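PDB 5A8D: carbohydrate binding family 6 from Clostridium thermocellum, which probably hydrolyses terminal arabinofuranose residues from plant cell-wall polysaccharides, as an alpha-L-arabinofuranosidase of glycoside hydrolase family 43. Local coordinates for residues R35-P40 and V281-T286; S54-A59 and N67-T72. All coordinates share one frame; numbering follows the deposited sequence. Where two conformers were deposited one is given.

Contact 1: residues R35-P40 and V281-T286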
loop_
_atom_site.group_PDB
_atom_site.type_symbol
_atom_site.label_atom_id
_atom_site.label_comp_id
_atom_site.label_asym_id
_atom_site.label_seq_id
_atom_site.Cartn_x
_atom_site.Cartn_y
_atom_site.Cartn_z
ATOM N N ARG A 35 -19.104 -46.381 40.276
ATOM C CA ARG A 35 -19.147 -47.431 41.297
ATOM C C ARG A 35 -18.084 -47.436 42.354
ATOM O O ARG A 35 -18.345 -47.922 43.501
ATOM C CB ARG A 35 -19.115 -48.806 40.683
ATOM C CG ARG A 35 -20.468 -49.277 40.231
ATOM C CD ARG A 35 -20.607 -50.761 40.521
ATOM N NE ARG A 35 -19.590 -51.541 39.820
ATOM C CZ ARG A 35 -19.515 -52.871 39.819
ATOM N NH1 ARG A 35 -20.396 -53.605 40.503
ATOM N NH2 ARG A 35 -18.539 -53.484 39.131
ATOM N N PHE A 36 -16.910 -46.962 41.979
ATOM C CA PHE A 36 -15.758 -46.993 42.864
ATOM C C PHE A 36 -15.285 -45.614 43.308
ATOM O O PHE A 36 -14.116 -45.436 43.664
ATOM C CB PHE A 36 -14.645 -47.747 42.140
ATOM C CG PHE A 36 -15.019 -49.163 41.799
ATOM C CD1 PHE A 36 -15.089 -50.104 42.790
ATOM C CD2 PHE A 36 -15.351 -49.535 40.503
ATOM C CE1 PHE A 36 -15.454 -51.423 42.500
ATOM C CE2 PHE A 36 -15.727 -50.844 40.206
ATOM C CZ PHE A 36 -15.773 -51.797 41.208
ATOM N N THR A 37 -16.195 -44.634 43.307
ATOM C CA THR A 37 -15.844 -43.285 43.693
ATOM C C THR A 37 -17.003 -42.733 44.487
ATOM O O THR A 37 -17.967 -43.464 44.774
ATOM C CB THR A 37 -15.506 -42.449 42.461
ATOM O OG1 THR A 37 -14.841 -41.225 42.844
ATOM C CG2 THR A 37 -16.763 -42.164 41.618
ATOM N N ALA A 38 -16.898 -41.477 44.859
ATOM C CA ALA A 38 -17.906 -40.812 45.631
ATOM C C ALA A 38 -18.237 -39.508 44.931
ATOM O O ALA A 38 -17.347 -38.698 44.663
ATOM C CB ALA A 38 -17.417 -40.580 47.051
ATOM N N ASP A 39 -19.507 -39.307 44.624
ATOM C CA ASP A 39 -19.939 -38.070 43.983
ATOM C C ASP A 39 -20.563 -37.144 45.056
ATOM O O ASP A 39 -21.476 -37.583 45.718
ATOM C CB ASP A 39 -21.026 -38.379 42.968
ATOM C CG ASP A 39 -20.587 -39.267 41.834
ATOM O OD1 ASP A 39 -19.393 -39.277 41.479
ATOM O OD2 ASP A 39 -21.474 -39.995 41.335
ATOM N N PRO A 40 -20.105 -35.903 45.198
ATOM C CA PRO A 40 -20.597 -35.043 46.255
ATOM C C PRO A 40 -21.679 -34.092 45.856
ATOM O O PRO A 40 -21.861 -33.765 44.668
ATOM C CB PRO A 40 -19.369 -34.240 46.633
ATOM C CG PRO A 40 -18.619 -34.092 45.358
ATOM C CD PRO A 40 -18.880 -35.332 44.587
ATOM N N VAL A 281 -16.880 -27.650 46.116
ATOM C CA VAL A 281 -16.625 -28.899 46.787
ATOM C C VAL A 281 -16.522 -30.002 45.711
ATOM O O VAL A 281 -17.341 -30.064 44.791
ATOM C CB VAL A 281 -17.631 -29.211 47.949
ATOM C CG1 VAL A 281 -18.310 -27.955 48.573
ATOM C CG2 VAL A 281 -18.654 -30.205 47.590
ATOM N N TYR A 282 -15.486 -30.820 45.837
ATOM C CA TYR A 282 -15.191 -31.794 44.811
ATOM C C TYR A 282 -14.467 -32.963 45.427
ATOM O O TYR A 282 -14.035 -32.898 46.547
ATOM C CB TYR A 282 -14.444 -31.140 43.663
ATOM C CG TYR A 282 -13.127 -30.531 44.043
ATOM C CD1 TYR A 282 -13.054 -29.280 44.630
ATOM C CD2 TYR A 282 -11.941 -31.233 43.870
ATOM C CE1 TYR A 282 -11.880 -28.733 45.020
ATOM C CE2 TYR A 282 -10.720 -30.663 44.239
ATOM C CZ TYR A 282 -10.689 -29.419 44.816
ATOM O OH TYR A 282 -9.510 -28.822 45.230
ATOM N N HIS A 283 -14.426 -34.081 44.709
ATOM C CA HIS A 283 -13.828 -35.310 45.260
ATOM C C HIS A 283 -12.495 -35.462 44.528
ATOM O O HIS A 283 -12.425 -35.359 43.308
ATOM C CB HIS A 283 -14.792 -36.525 45.118
ATOM C CG HIS A 283 -14.253 -37.837 45.619
ATOM N ND1 HIS A 283 -14.468 -38.302 46.902
ATOM C CD2 HIS A 283 -13.556 -38.807 44.984
ATOM C CE1 HIS A 283 -13.888 -39.482 47.046
ATOM N NE2 HIS A 283 -13.323 -39.811 45.903
ATOM N N ASN A 284 -11.420 -35.666 45.288
ATOM C CA ASN A 284 -10.114 -35.855 44.663
ATOM C C ASN A 284 -9.173 -36.467 45.698
ATOM O O ASN A 284 -8.694 -35.757 46.568
ATOM C CB ASN A 284 -9.587 -34.537 44.121
ATOM C CG ASN A 284 -8.277 -34.679 43.335
ATOM O OD1 ASN A 284 -7.318 -35.282 43.819
ATOM N ND2 ASN A 284 -8.214 -34.065 42.149
ATOM N N ARG A 285 -8.957 -37.787 45.592
ATOM C CA ARG A 285 -8.048 -38.541 46.493
ATOM C C ARG A 285 -6.660 -37.940 46.562
ATOM O O ARG A 285 -6.128 -37.740 47.661
ATOM C CB ARG A 285 -7.894 -40.009 46.057
ATOM C CG ARG A 285 -9.082 -40.916 46.356
ATOM C CD ARG A 285 -9.066 -42.215 45.520
ATOM N NE ARG A 285 -10.341 -42.479 44.823
ATOM C CZ ARG A 285 -10.790 -41.814 43.747
ATOM N NH1 ARG A 285 -10.098 -40.795 43.233
ATOM N NH2 ARG A 285 -11.968 -42.138 43.201
ATOM N N THR A 286 -6.093 -37.630 45.396
ATOM C CA THR A 286 -4.739 -37.100 45.300
ATOM C C THR A 286 -4.612 -35.778 46.027
ATOM O O THR A 286 -3.758 -35.629 46.890
ATOM C CB THR A 286 -4.293 -36.879 43.828
ATOM O OG1 THR A 286 -4.580 -38.047 43.046
ATOM C CG2 THR A 286 -2.798 -36.552 43.749
#
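Ala38 lies over one face of the His283 imidazole, in the conformer modelled here, and meets it with both backbone and side chain. Its carbonyl oxygen stands above the ring, 3.4 Å from His283 CG, while the methyl reaches the other end of the ring, Ala38 CB to His283 CE1 3.7 Å. With CG opposite the main-chain nitrogen (chi1 178°), the imidazole of His283 is carried out of strand 277-283 to the loop before strand 40-45. Thr37 approaches it obliquely, its OG1 3.5 Å from His283 CD2, and the two side chains run past one another in opposite directions. Asn266 ND2 ties this loop in place, donating to both Thr37 OG1 and Ala38 O.

Arg285 completes the group through a bend at chi3 (-129°). One face of its guanidinium lies against the edge of the imidazole, with His283 NE2 3.8 Å above the guanidinium plane. Arg285 NH2 also comes within 3.0 Å of Thr37 OG1, although the arginine is poorly ordered. Farther along, Pro40 rests on the backbone of strand 277-283, its CG 4.2 Å from Tyr282 CA. These largely van der Waals contacts bring the entry to the first four-stranded blade against strand 277-283 of the last, the ring-closing juxtaposition of blades found in the five-bladed beta-propeller of family 43.

Contact 2: residues S54-A59 and N67-T72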
loop_
_atom_site.group_PDB
_atom_site.type_symbol
_atom_site.label_atom_id
_atom_site.label_comp_id
_atom_site.label_asym_id
_atom_site.label_seq_id
_atom_site.Cartn_x
_atom_site.Cartn_y
_atom_site.Cartn_z
ATOM N N SER A 54 -22.414 -40.074 47.214
ATOM C CA SER A 54 -22.770 -41.414 46.808
ATOM C C SER A 54 -21.640 -42.380 47.139
ATOM O O SER A 54 -20.459 -42.031 47.146
ATOM C CB SER A 54 -23.113 -41.533 45.301
ATOM O OG SER A 54 -22.029 -41.087 44.497
ATOM N N HIS A 55 -22.055 -43.618 47.412
ATOM C CA HIS A 55 -21.144 -44.755 47.610
ATOM C C HIS A 55 -21.735 -45.933 46.876
ATOM O O HIS A 55 -22.974 -46.077 46.756
ATOM C CB HIS A 55 -20.928 -45.078 49.098
ATOM C CG HIS A 55 -20.412 -43.910 49.858
ATOM N ND1 HIS A 55 -19.110 -43.470 49.748
ATOM C CD2 HIS A 55 -21.051 -43.005 50.644
ATOM C CE1 HIS A 55 -18.961 -42.363 50.457
ATOM N NE2 HIS A 55 -20.123 -42.066 51.009
ATOM N N ASP A 56 -20.872 -46.775 46.310
ATOM C CA ASP A 56 -21.432 -47.946 45.690
ATOM C C ASP A 56 -20.630 -49.183 46.140
ATOM O O ASP A 56 -21.126 -49.978 46.972
ATOM C CB ASP A 56 -21.578 -47.689 44.191
ATOM C CG ASP A 56 -22.332 -48.808 43.471
ATOM O OD1 ASP A 56 -22.242 -49.960 43.951
ATOM O OD2 ASP A 56 -22.964 -48.529 42.424
ATOM N N SER A 57 -19.401 -49.297 45.676
ATOM C CA SER A 57 -18.558 -50.470 45.994
ATOM C C SER A 57 -17.123 -49.942 46.185
ATOM O O SER A 57 -16.990 -48.757 46.491
ATOM C CB SER A 57 -18.688 -51.535 44.885
ATOM O OG SER A 57 -19.992 -51.653 44.297
ATOM N N ASP A 58 -16.036 -50.732 46.131
ATOM C CA ASP A 58 -15.859 -52.135 46.597
ATOM C C ASP A 58 -14.437 -52.203 47.226
ATOM O O ASP A 58 -13.724 -53.205 47.080
ATOM C CB ASP A 58 -15.940 -53.171 45.447
ATOM C CG ASP A 58 -16.467 -54.533 45.898
ATOM O OD1 ASP A 58 -15.891 -55.123 46.843
ATOM O OD2 ASP A 58 -17.454 -55.016 45.290
ATOM N N ALA A 59 -14.038 -51.131 47.920
ATOM C CA ALA A 59 -12.625 -50.875 48.268
ATOM C C ALA A 59 -11.977 -51.948 49.156
ATOM O O ALA A 59 -12.262 -52.019 50.353
ATOM C CB ALA A 59 -12.484 -49.499 48.917
ATOM N N ASN A 67 -18.258 -51.975 51.945
ATOM C CA ASN A 67 -19.369 -51.691 51.011
ATOM C C ASN A 67 -20.501 -50.810 51.572
ATOM O O ASN A 67 -20.419 -50.269 52.659
ATOM C CB ASN A 67 -20.004 -53.020 50.520
ATOM C CG ASN A 67 -20.175 -53.080 49.008
ATOM O OD1 ASN A 67 -21.294 -53.179 48.501
ATOM N ND2 ASN A 67 -19.067 -53.041 48.283
ATOM N N ILE A 68 -21.500 -50.637 50.718
ATOM C CA ILE A 68 -22.960 -50.460 50.996
ATOM C C ILE A 68 -23.362 -49.279 50.127
ATOM O O ILE A 68 -22.979 -48.159 50.476
ATOM C CB ILE A 68 -23.477 -50.291 52.462
ATOM C CG1 ILE A 68 -25.030 -50.262 52.503
ATOM C CG2 ILE A 68 -23.053 -48.973 53.129
ATOM C CD1 ILE A 68 -25.763 -51.199 51.557
ATOM N N PRO A 69 -24.041 -49.550 48.980
ATOM C CA PRO A 69 -24.494 -48.620 47.952
ATOM C C PRO A 69 -25.638 -47.670 48.349
ATOM O O PRO A 69 -26.806 -48.072 48.441
ATOM C CB PRO A 69 -24.999 -49.531 46.832
ATOM C CG PRO A 69 -24.335 -50.836 47.040
ATOM C CD PRO A 69 -24.061 -50.961 48.488
ATOM N N ASP A 70 -25.322 -46.401 48.505
ATOM C CA ASP A 70 -26.241 -45.511 49.155
ATOM C C ASP A 70 -25.753 -44.054 48.995
ATOM O O ASP A 70 -24.831 -43.811 48.255
ATOM C CB ASP A 70 -26.407 -45.928 50.637
ATOM C CG ASP A 70 -25.158 -45.705 51.505
ATOM O OD1 ASP A 70 -24.146 -45.199 51.005
ATOM O OD2 ASP A 70 -25.242 -45.994 52.738
ATOM N N ILE A 71 -26.411 -43.114 49.654
ATOM C CA ILE A 71 -25.905 -41.786 49.840
ATOM C C ILE A 71 -25.786 -41.509 51.346
ATOM O O ILE A 71 -26.696 -41.798 52.095
ATOM C CB ILE A 71 -26.852 -40.754 49.199
ATOM C CG1 ILE A 71 -26.864 -40.996 47.678
ATOM C CG2 ILE A 71 -26.440 -39.335 49.560
ATOM C CD1 ILE A 71 -27.933 -40.294 46.914
ATOM N N THR A 72 -24.667 -40.931 51.758
ATOM C CA THR A 72 -24.382 -40.575 53.128
ATOM C C THR A 72 -24.230 -39.059 53.218
ATOM O O THR A 72 -24.164 -38.343 52.203
ATOM C CB THR A 72 -23.067 -41.221 53.616
ATOM O OG1 THR A 72 -21.982 -40.777 52.796
ATOM C CG2 THR A 72 -23.142 -42.753 53.648
#
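Strands 48-55 and 70-76 end and begin side by side as an antiparallel pair: His55 and Asp70 form a hydrogen-bonded pair, with His55 N to Asp70 O and Asp70 N to His55 O both 2.9 Å, and Ser54 faces Ile71 in the adjoining non-hydrogen-bonded pair. Just before strand 70-76 begins, Pro69 extends the contact: its CA-H meets His55 O, 3.2 Å from Pro69 CA.

His55 dominates the side-chain contact. Its CG sits beside the backbone nitrogen (chi1 -57°), which brings the NE2 edge of the ring to Thr72, the two side chains crossing at about a right angle. His55 NE2 donates to Thr72 OG1 at 2.9 Å, with the hydroxyl in the ring plane, but the hydrogen bond is bent, with an N-H...O angle of 131°. The same hydroxyl is hydrogen-bonded to Gln298 OE1, so two partners hold it; the bond to NE2 probably helps to set the turn of the imidazole. Asp70 turns OD1 to the start of the histidine side chain, 3.7 Å from His55 CB, its carboxylate inclined 66° to the ring.

Beyond the strands, the Pro69 ring sets its CG and CD against the backbone oxygen of Asp56, CG 3.3 Å from Asp56 O, and crosses the Asp56 side chain at a slant. The Asp56 carboxylate is held by Trp102 NE1 at OD2 and by Ser57 OG, which donates to OD1 from above the carboxylate plane. The amide of Asn67 reaches over Ser57 and Asp58 at the more exposed, less ordered end. The whole is the base of a long-looped beta-hairpin joining the second and third strands of an antiparallel propeller blade.

Overall arrangement
Both contacts involve the first blade of the propeller, but they work at different levels. Contact 1 is buried and joins parts of the chain distant in sequence, setting the approach to strand 40-45 against the last blade; it relies on packing round an imidazole. Contact 2, only partly buried, is local to the blade and held by backbone pairing, with its loop end more exposed and less well ordered. They meet directly: residues 35-40 run beside residues 54-59, with probable hydrogen bonds from Ser57 N to Arg35 O and from Ser54 N to Asp39 O. Residues 54-59 thus lie between 35-40 and 67-72, linking the inter-blade seam to the hairpin.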